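Long-range contacts in enoyl-CoA hydratase subunit II (Geobacillus kaustophilus, PDB 2EJ5), which probably hydrates the carbon-carbon double bond of enoyl-CoA thioesters: residues 27-36 and 82-90; 39-49 and 89-97. All coordinates share one frame; numbering follows the deposited sequence.

Interaction 1: 27-36 and 82-90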
ATOM      1  N   PHE A  27      24.514 -13.002 -10.113  1.00 26.18           N
ATOM      2  CA  PHE A  27      25.057 -11.811 -10.736  1.00 26.41           C
ATOM      3  C   PHE A  27      26.570 -11.693 -10.546  1.00 26.97           C
ATOM      4  O   PHE A  27      27.092 -11.959  -9.458  1.00 26.87           O
ATOM      5  CB  PHE A  27      24.443 -10.560 -10.129  1.00 26.13           C
ATOM      6  CG  PHE A  27      23.024 -10.313 -10.539  1.00 27.06           C
ATOM      7  CD1 PHE A  27      22.721  -9.901 -11.832  1.00 25.72           C
ATOM      8  CD2 PHE A  27      21.996 -10.445  -9.613  1.00 27.03           C
ATOM      9  CE1 PHE A  27      21.385  -9.656 -12.213  1.00 25.97           C
ATOM     10  CE2 PHE A  27      20.669 -10.195  -9.988  1.00 27.35           C
ATOM     11  CZ  PHE A  27      20.383  -9.791 -11.281  1.00 25.27           C
ATOM     12  N   THR A  28      27.243 -11.255 -11.604  1.00 27.45           N
ATOM     13  CA  THR A  28      28.616 -10.764 -11.496  1.00 28.45           C
ATOM     14  C   THR A  28      28.670  -9.398 -12.135  1.00 29.69           C
ATOM     15  O   THR A  28      27.718  -8.965 -12.802  1.00 30.12           O
ATOM     16  CB  THR A  28      29.580 -11.648 -12.252  1.00 27.84           C
ATOM     17  OG1 THR A  28      29.214 -11.610 -13.631  1.00 25.13           O
ATOM     18  CG2 THR A  28      29.518 -13.095 -11.728  1.00 26.80           C
ATOM     19  N   GLU A  29      29.808  -8.731 -11.982  1.00 30.51           N
ATOM     20  CA  GLU A  29      30.029  -7.416 -12.591  1.00 32.29           C
ATOM     21  C   GLU A  29      29.599  -7.308 -14.063  1.00 31.32           C
ATOM     22  O   GLU A  29      28.929  -6.336 -14.449  1.00 31.01           O
ATOM     23  CB  GLU A  29      31.501  -7.006 -12.394  1.00 32.18           C
ATOM     24  CG  GLU A  29      31.893  -5.675 -12.997  1.00 35.22           C
ATOM     25  CD  GLU A  29      33.353  -5.325 -12.735  1.00 36.52           C
ATOM     26  OE1 GLU A  29      34.211  -6.259 -12.670  1.00 41.47           O
ATOM     27  OE2 GLU A  29      33.635  -4.108 -12.598  1.00 42.15           O
ATOM     28  N   GLN A  30      29.959  -8.287 -14.891  1.00 31.37           N
ATOM     29  CA  GLN A  30      29.571  -8.207 -16.296  1.00 31.55           C
ATOM     30  C   GLN A  30      28.104  -8.606 -16.585  1.00 29.52           C
ATOM     31  O   GLN A  30      27.539  -8.087 -17.531  1.00 30.51           O
ATOM     32  CB  GLN A  30      30.568  -8.889 -17.260  1.00 31.99           C
ATOM     33  CG  GLN A  30      30.440 -10.378 -17.449  1.00 33.81           C
ATOM     34  CD  GLN A  30      31.401 -10.905 -18.514  1.00 35.18           C
ATOM     35  OE1 GLN A  30      31.200 -10.707 -19.735  1.00 40.37           O
ATOM     36  NE2 GLN A  30      32.458 -11.575 -18.061  1.00 38.47           N
ATOM     37  N   MET A  31      27.514  -9.497 -15.789  1.00 27.03           N
ATOM     38  CA  MET A  31      26.066  -9.766 -15.884  1.00 25.41           C
ATOM     39  C   MET A  31      25.316  -8.489 -15.578  1.00 24.79           C
ATOM     40  O   MET A  31      24.407  -8.142 -16.298  1.00 24.79           O
ATOM     41  CB  MET A  31      25.580 -10.897 -14.972  1.00 25.80           C
ATOM     42  CG  MET A  31      24.059 -11.253 -15.210  1.00 25.33           C
ATOM     43  SD  MET A  31      23.255 -12.438 -14.121  1.00 20.56           S
ATOM     44  CE  MET A  31      21.649 -12.169 -14.760  1.00 29.21           C
ATOM     45  N   ASN A  32      25.703  -7.806 -14.503  1.00 24.18           N
ATOM     46  CA  ASN A  32      25.123  -6.510 -14.184  1.00 24.02           C
ATOM     47  C   ASN A  32      25.239  -5.552 -15.342  1.00 23.70           C
ATOM     48  O   ASN A  32      24.283  -4.897 -15.703  1.00 22.93           O
ATOM     49  CB  ASN A  32      25.753  -5.901 -12.917  1.00 22.61           C
ATOM     50  CG  ASN A  32      25.241  -6.531 -11.674  1.00 24.68           C
ATOM     51  OD1 ASN A  32      24.021  -6.610 -11.461  1.00 28.76           O
ATOM     52  ND2 ASN A  32      26.147  -7.007 -10.835  1.00 22.83           N
ATOM     53  N   ALA A  33      26.442  -5.455 -15.915  1.00 24.33           N
ATOM     54  CA  ALA A  33      26.676  -4.559 -17.003  1.00 23.08           C
ATOM     55  C   ALA A  33      25.916  -4.930 -18.275  1.00 23.73           C
ATOM     56  O   ALA A  33      25.486  -4.045 -19.015  1.00 23.18           O
ATOM     57  CB  ALA A  33      28.180  -4.483 -17.295  1.00 25.02           C
ATOM     58  N   GLU A  34      25.810  -6.224 -18.559  1.00 23.61           N
ATOM     59  CA  GLU A  34      25.147  -6.674 -19.800  1.00 24.88           C
ATOM     60  C   GLU A  34      23.638  -6.462 -19.696  1.00 23.42           C
ATOM     61  O   GLU A  34      23.010  -6.016 -20.631  1.00 24.16           O
ATOM     62  CB  GLU A  34      25.483  -8.137 -20.108  1.00 23.46           C
ATOM     63  CG  GLU A  34      26.996  -8.338 -20.407  1.00 27.15           C
ATOM     64  CD  GLU A  34      27.363  -9.759 -20.768  1.00 27.95           C
ATOM     65  OE1 GLU A  34      26.670 -10.698 -20.311  1.00 26.84           O
ATOM     66  OE2 GLU A  34      28.376  -9.931 -21.512  1.00 32.09           O
ATOM     67  N   VAL A  35      23.072  -6.745 -18.524  1.00 24.02           N
ATOM     68  CA  VAL A  35      21.629  -6.559 -18.328  1.00 21.57           C
ATOM     69  C   VAL A  35      21.272  -5.089 -18.529  1.00 21.70           C
ATOM     70  O   VAL A  35      20.289  -4.789 -19.197  1.00 21.24           O
ATOM     71  CB  VAL A  35      21.176  -7.099 -16.975  1.00 22.06           C
ATOM     72  CG1 VAL A  35      19.734  -6.601 -16.637  1.00 19.26           C
ATOM     73  CG2 VAL A  35      21.220  -8.646 -16.954  1.00 21.09           C
ATOM     74  N   THR A  36      22.109  -4.183 -17.995  1.00 20.90           N
ATOM     75  CA  THR A  36      21.923  -2.735 -18.133  1.00 21.41           C
ATOM     76  C   THR A  36      21.865  -2.340 -19.594  1.00 21.74           C
ATOM     77  O   THR A  36      20.915  -1.688 -20.036  1.00 21.46           O
ATOM     78  CB  THR A  36      23.053  -1.906 -17.394  1.00 20.40           C
ATOM     79  OG1 THR A  36      23.060  -2.221 -15.999  1.00 22.31           O
ATOM     80  CG2 THR A  36      22.851  -0.406 -17.520  1.00 22.80           C
ATOM     81  N   ARG A  82      27.760  -1.517  -9.653  1.00 27.99           N
ATOM     82  CA  ARG A  82      27.184  -2.601 -10.450  1.00 27.82           C
ATOM     83  C   ARG A  82      25.642  -2.571 -10.522  1.00 26.39           C
ATOM     84  O   ARG A  82      25.050  -2.594 -11.630  1.00 26.57           O
ATOM     85  CB  ARG A  82      27.645  -3.945  -9.881  1.00 27.91           C
ATOM     86  CG  ARG A  82      29.142  -4.279 -10.142  1.00 28.53           C
ATOM     87  CD  ARG A  82      29.585  -5.523  -9.344  1.00 28.27           C
ATOM     88  NE  ARG A  82      28.655  -6.620  -9.552  1.00 27.73           N
ATOM     89  CZ  ARG A  82      28.582  -7.735  -8.836  1.00 27.56           C
ATOM     90  NH1 ARG A  82      29.407  -7.973  -7.821  1.00 28.75           N
ATOM     91  NH2 ARG A  82      27.645  -8.629  -9.120  1.00 27.89           N
ATOM     92  N   TYR A  83      24.994  -2.558  -9.350  1.00 25.15           N
ATOM     93  CA  TYR A  83      23.533  -2.779  -9.275  1.00 23.12           C
ATOM     94  C   TYR A  83      22.713  -1.526  -9.562  1.00 22.67           C
ATOM     95  O   TYR A  83      21.683  -1.613 -10.193  1.00 21.98           O
ATOM     96  CB  TYR A  83      23.137  -3.376  -7.913  1.00 22.89           C
ATOM     97  CG  TYR A  83      23.455  -4.829  -7.753  1.00 21.89           C
ATOM     98  CD1 TYR A  83      22.483  -5.814  -7.991  1.00 22.81           C
ATOM     99  CD2 TYR A  83      24.742  -5.246  -7.374  1.00 23.47           C
ATOM    100  CE1 TYR A  83      22.774  -7.185  -7.861  1.00 19.36           C
ATOM    101  CE2 TYR A  83      25.046  -6.624  -7.237  1.00 23.59           C
ATOM    102  CZ  TYR A  83      24.057  -7.577  -7.485  1.00 22.43           C
ATOM    103  OH  TYR A  83      24.356  -8.909  -7.304  1.00 20.43           O
ATOM    104  N   ALA A  84      23.160  -0.364  -9.081  1.00 22.26           N
ATOM    105  CA  ALA A  84      22.444   0.905  -9.310  1.00 21.70           C
ATOM    106  C   ALA A  84      22.163   1.214 -10.798  1.00 21.90           C
ATOM    107  O   ALA A  84      21.015   1.490 -11.148  1.00 21.77           O
ATOM    108  CB  ALA A  84      23.143   2.099  -8.584  1.00 22.48           C
ATOM    109  N   PRO A  85      23.182   1.130 -11.686  1.00 21.69           N
ATOM    110  CA  PRO A  85      22.899   1.347 -13.119  1.00 21.73           C
ATOM    111  C   PRO A  85      21.855   0.389 -13.737  1.00 21.36           C
ATOM    112  O   PRO A  85      21.055   0.819 -14.599  1.00 22.16           O
ATOM    113  CB  PRO A  85      24.261   1.126 -13.788  1.00 21.52           C
ATOM    114  CG  PRO A  85      25.254   1.419 -12.732  1.00 22.57           C
ATOM    115  CD  PRO A  85      24.624   0.882 -11.465  1.00 22.75           C
ATOM    116  N   MET A  86      21.891  -0.874 -13.316  1.00 20.11           N
ATOM    117  CA  MET A  86      20.980  -1.922 -13.776  1.00 18.46           C
ATOM    118  C   MET A  86      19.552  -1.629 -13.286  1.00 18.85           C
ATOM    119  O   MET A  86      18.605  -1.646 -14.068  1.00 19.28           O
ATOM    120  CB  MET A  86      21.461  -3.286 -13.263  1.00 18.11           C
ATOM    121  CG  MET A  86      20.729  -4.542 -13.889  1.00 19.29           C
ATOM    122  SD  MET A  86      21.038  -6.183 -13.245  1.00 13.26           S
ATOM    123  CE  MET A  86      20.468  -6.117 -11.531  1.00 21.66           C
ATOM    124  N   MET A  87      19.407  -1.371 -11.990  1.00 18.77           N
ATOM    125  CA  MET A  87      18.087  -1.080 -11.428  1.00 19.25           C
ATOM    126  C   MET A  87      17.542   0.240 -11.920  1.00 19.78           C
ATOM    127  O   MET A  87      16.332   0.362 -12.108  1.00 20.61           O
ATOM    128  CB  MET A  87      18.084  -1.205  -9.877  1.00 19.07           C
ATOM    129  CG  MET A  87      18.576  -2.622  -9.355  1.00 17.08           C
ATOM    130  SD  MET A  87      17.791  -4.112 -10.043  1.00 14.63           S
ATOM    131  CE  MET A  87      16.098  -3.833  -9.523  1.00 16.00           C
ATOM    132  N   LYS A  88      18.403   1.225 -12.188  1.00 20.09           N
ATOM    133  CA  LYS A  88      17.924   2.493 -12.765  1.00 20.81           C
ATOM    134  C   LYS A  88      17.474   2.302 -14.200  1.00 20.89           C
ATOM    135  O   LYS A  88      16.465   2.882 -14.612  1.00 20.22           O
ATOM    136  CB  LYS A  88      18.984   3.602 -12.725  1.00 21.51           C
ATOM    137  CG  LYS A  88      19.384   3.984 -11.317  1.00 24.05           C
ATOM    138  CD  LYS A  88      20.328   5.150 -11.339  1.00 25.91           C
ATOM    139  CE  LYS A  88      20.392   5.738  -9.968  1.00 30.49           C
ATOM    140  NZ  LYS A  88      21.631   6.580  -9.811  1.00 30.51           N
ATOM    141  N   ALA A  89      18.229   1.502 -14.974  1.00 21.09           N
ATOM    142  CA  ALA A  89      17.793   1.189 -16.345  1.00 21.42           C
ATOM    143  C   ALA A  89      16.418   0.504 -16.314  1.00 20.53           C
ATOM    144  O   ALA A  89      15.533   0.856 -17.076  1.00 21.90           O
ATOM    145  CB  ALA A  89      18.815   0.285 -17.080  1.00 19.85           C
ATOM    146  N   LEU A  90      16.252  -0.489 -15.454  1.00 21.03           N
ATOM    147  CA  LEU A  90      14.949  -1.178 -15.368  1.00 19.20           C
ATOM    148  C   LEU A  90      13.876  -0.200 -14.962  1.00 19.40           C
ATOM    149  O   LEU A  90      12.796  -0.169 -15.534  1.00 19.09           O
ATOM    150  CB  LEU A  90      15.027  -2.372 -14.416  1.00 19.77           C
ATOM    151  CG  LEU A  90      13.820  -3.297 -14.209  1.00 20.11           C
ATOM    152  CD1 LEU A  90      13.240  -3.811 -15.561  1.00 19.65           C
ATOM    153  CD2 LEU A  90      14.220  -4.469 -13.277  1.00 18.12           C
TER

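Interaction 2: 39-49 and 89-97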
ATOM      1  N   LEU A  39      18.758  -3.781 -21.412  1.00 22.50           N
ATOM      2  CA  LEU A  39      17.522  -3.050 -21.083  1.00 20.94           C
ATOM      3  C   LEU A  39      17.456  -1.760 -21.821  1.00 21.58           C
ATOM      4  O   LEU A  39      16.409  -1.364 -22.273  1.00 20.32           O
ATOM      5  CB  LEU A  39      17.375  -2.781 -19.582  1.00 21.11           C
ATOM      6  CG  LEU A  39      17.128  -3.998 -18.691  1.00 21.68           C
ATOM      7  CD1 LEU A  39      17.163  -3.566 -17.227  1.00 23.45           C
ATOM      8  CD2 LEU A  39      15.837  -4.819 -19.058  1.00 19.11           C
ATOM      9  N   LYS A  40      18.596  -1.082 -21.959  1.00 22.71           N
ATOM     10  CA  LYS A  40      18.611   0.205 -22.644  1.00 24.55           C
ATOM     11  C   LYS A  40      18.395  -0.037 -24.149  1.00 23.82           C
ATOM     12  O   LYS A  40      17.721   0.741 -24.802  1.00 24.36           O
ATOM     13  CB  LYS A  40      19.930   0.973 -22.356  1.00 25.59           C
ATOM     14  CG  LYS A  40      20.151   1.353 -20.864  1.00 27.55           C
ATOM     15  CD  LYS A  40      21.557   1.927 -20.614  1.00 26.58           C
ATOM     16  CE  LYS A  40      21.703   2.513 -19.184  1.00 28.98           C
ATOM     17  NZ  LYS A  40      23.090   3.107 -18.856  1.00 34.18           N
ATOM     18  N   GLN A  41      18.933  -1.140 -24.651  1.00 24.64           N
ATOM     19  CA  GLN A  41      18.775  -1.585 -26.055  1.00 26.96           C
ATOM     20  C   GLN A  41      17.274  -1.796 -26.344  1.00 25.78           C
ATOM     21  O   GLN A  41      16.691  -1.139 -27.219  1.00 24.38           O
ATOM     22  CB  GLN A  41      19.556  -2.888 -26.239  1.00 26.92           C
ATOM     23  CG  GLN A  41      19.731  -3.451 -27.667  1.00 29.93           C
ATOM     24  CD  GLN A  41      20.888  -4.495 -27.744  1.00 31.62           C
ATOM     25  OE1 GLN A  41      21.637  -4.706 -26.760  1.00 35.30           O
ATOM     26  NE2 GLN A  41      21.032  -5.153 -28.919  1.00 34.68           N
ATOM     27  N   ALA A  42      16.657  -2.670 -25.545  1.00 25.23           N
ATOM     28  CA  ALA A  42      15.204  -2.909 -25.628  1.00 24.74           C
ATOM     29  C   ALA A  42      14.378  -1.636 -25.567  1.00 24.59           C
ATOM     30  O   ALA A  42      13.433  -1.462 -26.341  1.00 25.00           O
ATOM     31  CB  ALA A  42      14.777  -3.902 -24.546  1.00 25.49           C
ATOM     32  N   GLY A  43      14.739  -0.720 -24.669  1.00 23.93           N
ATOM     33  CA  GLY A  43      14.064   0.572 -24.592  1.00 23.83           C
ATOM     34  C   GLY A  43      14.209   1.424 -25.852  1.00 24.09           C
ATOM     35  O   GLY A  43      13.296   2.170 -26.193  1.00 23.27           O
ATOM     36  N   ALA A  44      15.345   1.311 -26.542  1.00 25.06           N
ATOM     37  CA  ALA A  44      15.622   2.193 -27.699  1.00 27.22           C
ATOM     38  C   ALA A  44      15.133   1.603 -29.015  1.00 28.38           C
ATOM     39  O   ALA A  44      14.966   2.339 -30.000  1.00 29.87           O
ATOM     40  CB  ALA A  44      17.126   2.565 -27.784  1.00 27.67           C
ATOM     41  N   ASP A  45      14.888   0.291 -29.012  1.00 28.73           N
ATOM     42  CA  ASP A  45      14.445  -0.449 -30.192  1.00 29.15           C
ATOM     43  C   ASP A  45      12.931  -0.338 -30.416  1.00 29.76           C
ATOM     44  O   ASP A  45      12.144  -0.904 -29.643  1.00 30.10           O
ATOM     45  CB  ASP A  45      14.845  -1.909 -30.024  1.00 28.75           C
ATOM     46  CG  ASP A  45      14.704  -2.730 -31.323  1.00 28.96           C
ATOM     47  OD1 ASP A  45      14.008  -2.307 -32.273  1.00 27.00           O
ATOM     48  OD2 ASP A  45      15.280  -3.821 -31.365  1.00 26.55           O
ATOM     49  N   PRO A  46      12.510   0.364 -31.499  1.00 30.02           N
ATOM     50  CA  PRO A  46      11.102   0.511 -31.872  1.00 29.08           C
ATOM     51  C   PRO A  46      10.414  -0.809 -32.227  1.00 28.16           C
ATOM     52  O   PRO A  46       9.179  -0.879 -32.265  1.00 28.65           O
ATOM     53  CB  PRO A  46      11.174   1.398 -33.124  1.00 30.00           C
ATOM     54  CG  PRO A  46      12.515   1.117 -33.704  1.00 29.80           C
ATOM     55  CD  PRO A  46      13.388   1.035 -32.482  1.00 30.16           C
ATOM     56  N   ASN A  47      11.195  -1.847 -32.469  1.00 26.38           N
ATOM     57  CA  ASN A  47      10.613  -3.132 -32.803  1.00 25.82           C
ATOM     58  C   ASN A  47      10.306  -3.951 -31.547  1.00 24.90           C
ATOM     59  O   ASN A  47       9.575  -4.921 -31.627  1.00 25.27           O
ATOM     60  CB  ASN A  47      11.514  -3.927 -33.746  1.00 25.42           C
ATOM     61  CG  ASN A  47      10.868  -5.241 -34.216  1.00 25.44           C
ATOM     62  OD1 ASN A  47       9.754  -5.259 -34.774  1.00 22.83           O
ATOM     63  ND2 ASN A  47      11.551  -6.339 -33.963  1.00 24.63           N
ATOM     64  N   VAL A  48      10.874  -3.547 -30.402  1.00 23.32           N
ATOM     65  CA  VAL A  48      10.666  -4.249 -29.131  1.00 20.67           C
ATOM     66  C   VAL A  48       9.459  -3.626 -28.430  1.00 19.40           C
ATOM     67  O   VAL A  48       9.425  -2.411 -28.201  1.00 19.70           O
ATOM     68  CB  VAL A  48      11.937  -4.189 -28.206  1.00 20.97           C
ATOM     69  CG1 VAL A  48      11.629  -4.772 -26.777  1.00 17.97           C
ATOM     70  CG2 VAL A  48      13.086  -4.962 -28.840  1.00 19.73           C
ATOM     71  N   ARG A  49       8.440  -4.444 -28.154  1.00 18.59           N
ATOM     72  CA  ARG A  49       7.230  -3.953 -27.486  1.00 17.80           C
ATOM     73  C   ARG A  49       6.980  -4.629 -26.137  1.00 17.28           C
ATOM     74  O   ARG A  49       6.047  -4.271 -25.447  1.00 17.79           O
ATOM     75  CB  ARG A  49       6.009  -4.063 -28.414  1.00 17.74           C
ATOM     76  CG  ARG A  49       6.031  -3.010 -29.570  1.00 19.03           C
ATOM     77  CD  ARG A  49       5.046  -3.372 -30.658  1.00 20.76           C
ATOM     78  NE  ARG A  49       3.684  -3.013 -30.271  1.00 20.43           N
ATOM     79  CZ  ARG A  49       2.608  -3.347 -30.967  1.00 23.32           C
ATOM     80  NH1 ARG A  49       2.746  -4.091 -32.088  1.00 23.69           N
ATOM     81  NH2 ARG A  49       1.402  -2.989 -30.531  1.00 20.25           N
ATOM     82  N   ALA A  89      18.229   1.502 -14.974  1.00 21.09           N
ATOM     83  CA  ALA A  89      17.793   1.189 -16.345  1.00 21.42           C
ATOM     84  C   ALA A  89      16.418   0.504 -16.314  1.00 20.53           C
ATOM     85  O   ALA A  89      15.533   0.856 -17.076  1.00 21.90           O
ATOM     86  CB  ALA A  89      18.815   0.285 -17.080  1.00 19.85           C
ATOM     87  N   LEU A  90      16.252  -0.489 -15.454  1.00 21.03           N
ATOM     88  CA  LEU A  90      14.949  -1.178 -15.368  1.00 19.20           C
ATOM     89  C   LEU A  90      13.876  -0.200 -14.962  1.00 19.40           C
ATOM     90  O   LEU A  90      12.796  -0.169 -15.534  1.00 19.09           O
ATOM     91  CB  LEU A  90      15.027  -2.372 -14.416  1.00 19.77           C
ATOM     92  CG  LEU A  90      13.820  -3.297 -14.209  1.00 20.11           C
ATOM     93  CD1 LEU A  90      13.240  -3.811 -15.561  1.00 19.65           C
ATOM     94  CD2 LEU A  90      14.220  -4.469 -13.277  1.00 18.12           C
ATOM     95  N   HIS A  91      14.179   0.625 -13.975  1.00 19.53           N
ATOM     96  CA  HIS A  91      13.177   1.503 -13.367  1.00 19.94           C
ATOM     97  C   HIS A  91      12.721   2.564 -14.365  1.00 20.96           C
ATOM     98  O   HIS A  91      11.565   2.965 -14.356  1.00 20.42           O
ATOM     99  CB  HIS A  91      13.766   2.101 -12.066  1.00 19.35           C
ATOM    100  CG  HIS A  91      12.829   2.986 -11.310  1.00 18.47           C
ATOM    101  ND1 HIS A  91      12.658   4.313 -11.616  1.00 19.59           N
ATOM    102  CD2 HIS A  91      11.980   2.726 -10.286  1.00 20.10           C
ATOM    103  CE1 HIS A  91      11.767   4.845 -10.798  1.00 19.84           C
ATOM    104  NE2 HIS A  91      11.337   3.905  -9.983  1.00 21.00           N
ATOM    105  N   HIS A  92      13.611   2.993 -15.259  1.00 21.49           N
ATOM    106  CA  HIS A  92      13.236   3.991 -16.256  1.00 22.74           C
ATOM    107  C   HIS A  92      12.742   3.388 -17.575  1.00 21.51           C
ATOM    108  O   HIS A  92      12.244   4.107 -18.386  1.00 21.99           O
ATOM    109  CB  HIS A  92      14.375   4.993 -16.520  1.00 24.02           C
ATOM    110  CG  HIS A  92      14.773   5.789 -15.307  1.00 29.26           C
ATOM    111  ND1 HIS A  92      15.373   5.219 -14.200  1.00 33.40           N
ATOM    112  CD2 HIS A  92      14.687   7.117 -15.042  1.00 34.86           C
ATOM    113  CE1 HIS A  92      15.621   6.154 -13.300  1.00 35.89           C
ATOM    114  NE2 HIS A  92      15.224   7.317 -13.789  1.00 36.15           N
ATOM    115  N   LEU A  93      12.876   2.080 -17.773  1.00 20.45           N
ATOM    116  CA  LEU A  93      12.383   1.436 -18.994  1.00 19.87           C
ATOM    117  C   LEU A  93      10.854   1.508 -19.117  1.00 20.31           C
ATOM    118  O   LEU A  93      10.132   1.000 -18.238  1.00 19.32           O
ATOM    119  CB  LEU A  93      12.870  -0.026 -19.048  1.00 19.65           C
ATOM    120  CG  LEU A  93      12.473  -0.939 -20.218  1.00 20.04           C
ATOM    121  CD1 LEU A  93      12.898  -0.327 -21.584  1.00 18.55           C
ATOM    122  CD2 LEU A  93      13.101  -2.270 -20.018  1.00 19.42           C
ATOM    123  N   GLU A  94      10.383   2.090 -20.228  1.00 20.52           N
ATOM    124  CA  GLU A  94       8.963   2.341 -20.503  1.00 21.98           C
ATOM    125  C   GLU A  94       8.345   1.308 -21.460  1.00 21.97           C
ATOM    126  O   GLU A  94       7.506   1.662 -22.304  1.00 25.18           O
ATOM    127  CB  GLU A  94       8.766   3.683 -21.207  1.00 22.21           C
ATOM    128  CG  GLU A  94       9.538   4.906 -20.753  1.00 28.14           C
ATOM    129  CD  GLU A  94       8.897   5.554 -19.585  1.00 28.66           C
ATOM    130  OE1 GLU A  94       8.347   4.750 -18.830  1.00 34.10           O
ATOM    131  OE2 GLU A  94       8.926   6.804 -19.387  1.00 22.14           O
ATOM    132  N   LYS A  95       8.843   0.086 -21.456  1.00 20.83           N
ATOM    133  CA  LYS A  95       8.191  -0.995 -22.182  1.00 19.57           C
ATOM    134  C   LYS A  95       7.799  -1.941 -21.065  1.00 18.17           C
ATOM    135  O   LYS A  95       8.465  -1.925 -20.017  1.00 17.51           O
ATOM    136  CB  LYS A  95       9.177  -1.711 -23.114  1.00 20.21           C
ATOM    137  CG  LYS A  95       9.954  -0.790 -24.123  1.00 21.76           C
ATOM    138  CD  LYS A  95       9.328  -0.770 -25.454  1.00 24.27           C
ATOM    139  CE  LYS A  95      10.020   0.201 -26.435  1.00 22.74           C
ATOM    140  NZ  LYS A  95      11.094  -0.530 -27.170  1.00 20.95           N
ATOM    141  N   PRO A  96       6.758  -2.777 -21.282  1.00 17.36           N
ATOM    142  CA  PRO A  96       6.424  -3.706 -20.225  1.00 16.69           C
ATOM    143  C   PRO A  96       7.480  -4.781 -20.069  1.00 17.15           C
ATOM    144  O   PRO A  96       8.083  -5.239 -21.064  1.00 17.35           O
ATOM    145  CB  PRO A  96       5.045  -4.291 -20.653  1.00 16.35           C
ATOM    146  CG  PRO A  96       5.039  -4.224 -22.161  1.00 16.95           C
ATOM    147  CD  PRO A  96       5.858  -2.916 -22.461  1.00 16.85           C
ATOM    148  N   VAL A  97       7.704  -5.184 -18.834  1.00 16.11           N
ATOM    149  CA  VAL A  97       8.743  -6.154 -18.508  1.00 17.21           C
ATOM    150  C   VAL A  97       8.136  -7.233 -17.651  1.00 17.03           C
ATOM    151  O   VAL A  97       7.597  -6.969 -16.545  1.00 17.10           O
ATOM    152  CB  VAL A  97       9.948  -5.508 -17.757  1.00 17.93           C
ATOM    153  CG1 VAL A  97      11.034  -6.519 -17.508  1.00 18.31           C
ATOM    154  CG2 VAL A  97      10.496  -4.302 -18.538  1.00 18.88           C
TER

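Interaction 1: 27-36 and 82-90
Phe27 and Tyr83 meet as an offset edge-to-face pair, the tyrosine presenting its edge to the face of the phenylalanine with ring centroids 5.5 Å apart and planes at 75°. The phenol oxygen runs on past the ring, bringing Tyr83 OH to 3.3 Å from Phe27 CB, and its hydrogen bond goes to Glu64. Met86 completes the aromatic cluster: its chain is extended as far as the sulfur and then bends at chi3 (62°), which turns CE toward Phe27 CZ. Met86 SD itself lies 4.6 Å from the centroid of the Phe27 ring in an oblique Met-aromatic contact. In this crotonase-type domain the residues belong to helices 29-44 and 75-92, which link successive parallel strands through beta-alpha-beta crossovers; their segments 29-36 and 82-90 run in the same sense at 23° and approach to 8.5 Å between axes. Asn32 fills the middle of the interface, its amide lying over one face of the Tyr83 ring and at the edge of the Arg82 guanidinium. That guanidinium has Tyr83 CE2 near the rim of one face and Glu29 N near the rim of the opposite face, while its NH2 forms a salt bridge with Glu64. Farther along, Val35 CG1 packs 3.6 Å from Met86 CG. Thr36 OG1 rests 3.1 Å from Met86 CA while donating back to Asn32 O (3.0 Å), and Thr36 CG2 touches Ala89 CB at 4.1 Å.

Interaction 2: 39-49 and 89-97
The turns that end helices 29-44 and 75-92, each leading into a neighbouring parallel strand, are joined where Lys95 reaches across to the backbone of Ala42, Asp45 and Val48. The lysine chain turns at chi2 (-97°) and again at chi4 (90°), which brings Lys95 NZ into the carbonyl plane of Ala42 O, to which it donates at 2.7 Å. It also donates to Asp45 O from above the carbonyl plane and to Val48 O from 30° out of its plane. Asp45 O is gripped twice, because Val48 N reaches it from the face opposite the ammonium in a type I turn; an Asx turn from Asp45 OD1 to Asn47 N (2.9 Å) lies within the same loop. With an alanine in place of Lys95, three carbonyls would probably lose their shared donor, and the loop would be freer to shift. Nearer the helices, Leu93 CD1 presses on Gly43 CA at 3.3 Å, tighter than usual, and Leu93 CD2 meets Leu39 CD2 at 3.9 Å. Leu39 CD1 packs against Leu90 CB (3.7 Å). At the far end the Pro96 ring lies against Arg49 O. Two successive beta-alpha-beta crossovers thus end side by side as parallel strands 50-55 and 97-101 begin.

Overall arrangement
Interactions 1 and 2 show how one helix pair can use different chemistry along its length. Both join helix 29-44 to helix 75-92, with centres about 14 Å apart; Ala89 touches in both, whereas Leu90 takes part only in interaction 2. Each is partly buried, but interaction 2 lies nearer the centre of the chain. Contacts between 27-36 and 82-90 rest on aromatic, sulfur and side-chain packing with a charged group at one end, whereas between 39-49 and 89-97 the leucine packing gives way to backbone carbonyls gathered round an ammonium, where the helices end. Asp220 of a neighbouring subunit packs on Lys88 and His92, and Phe219 of that subunit stacks on His91.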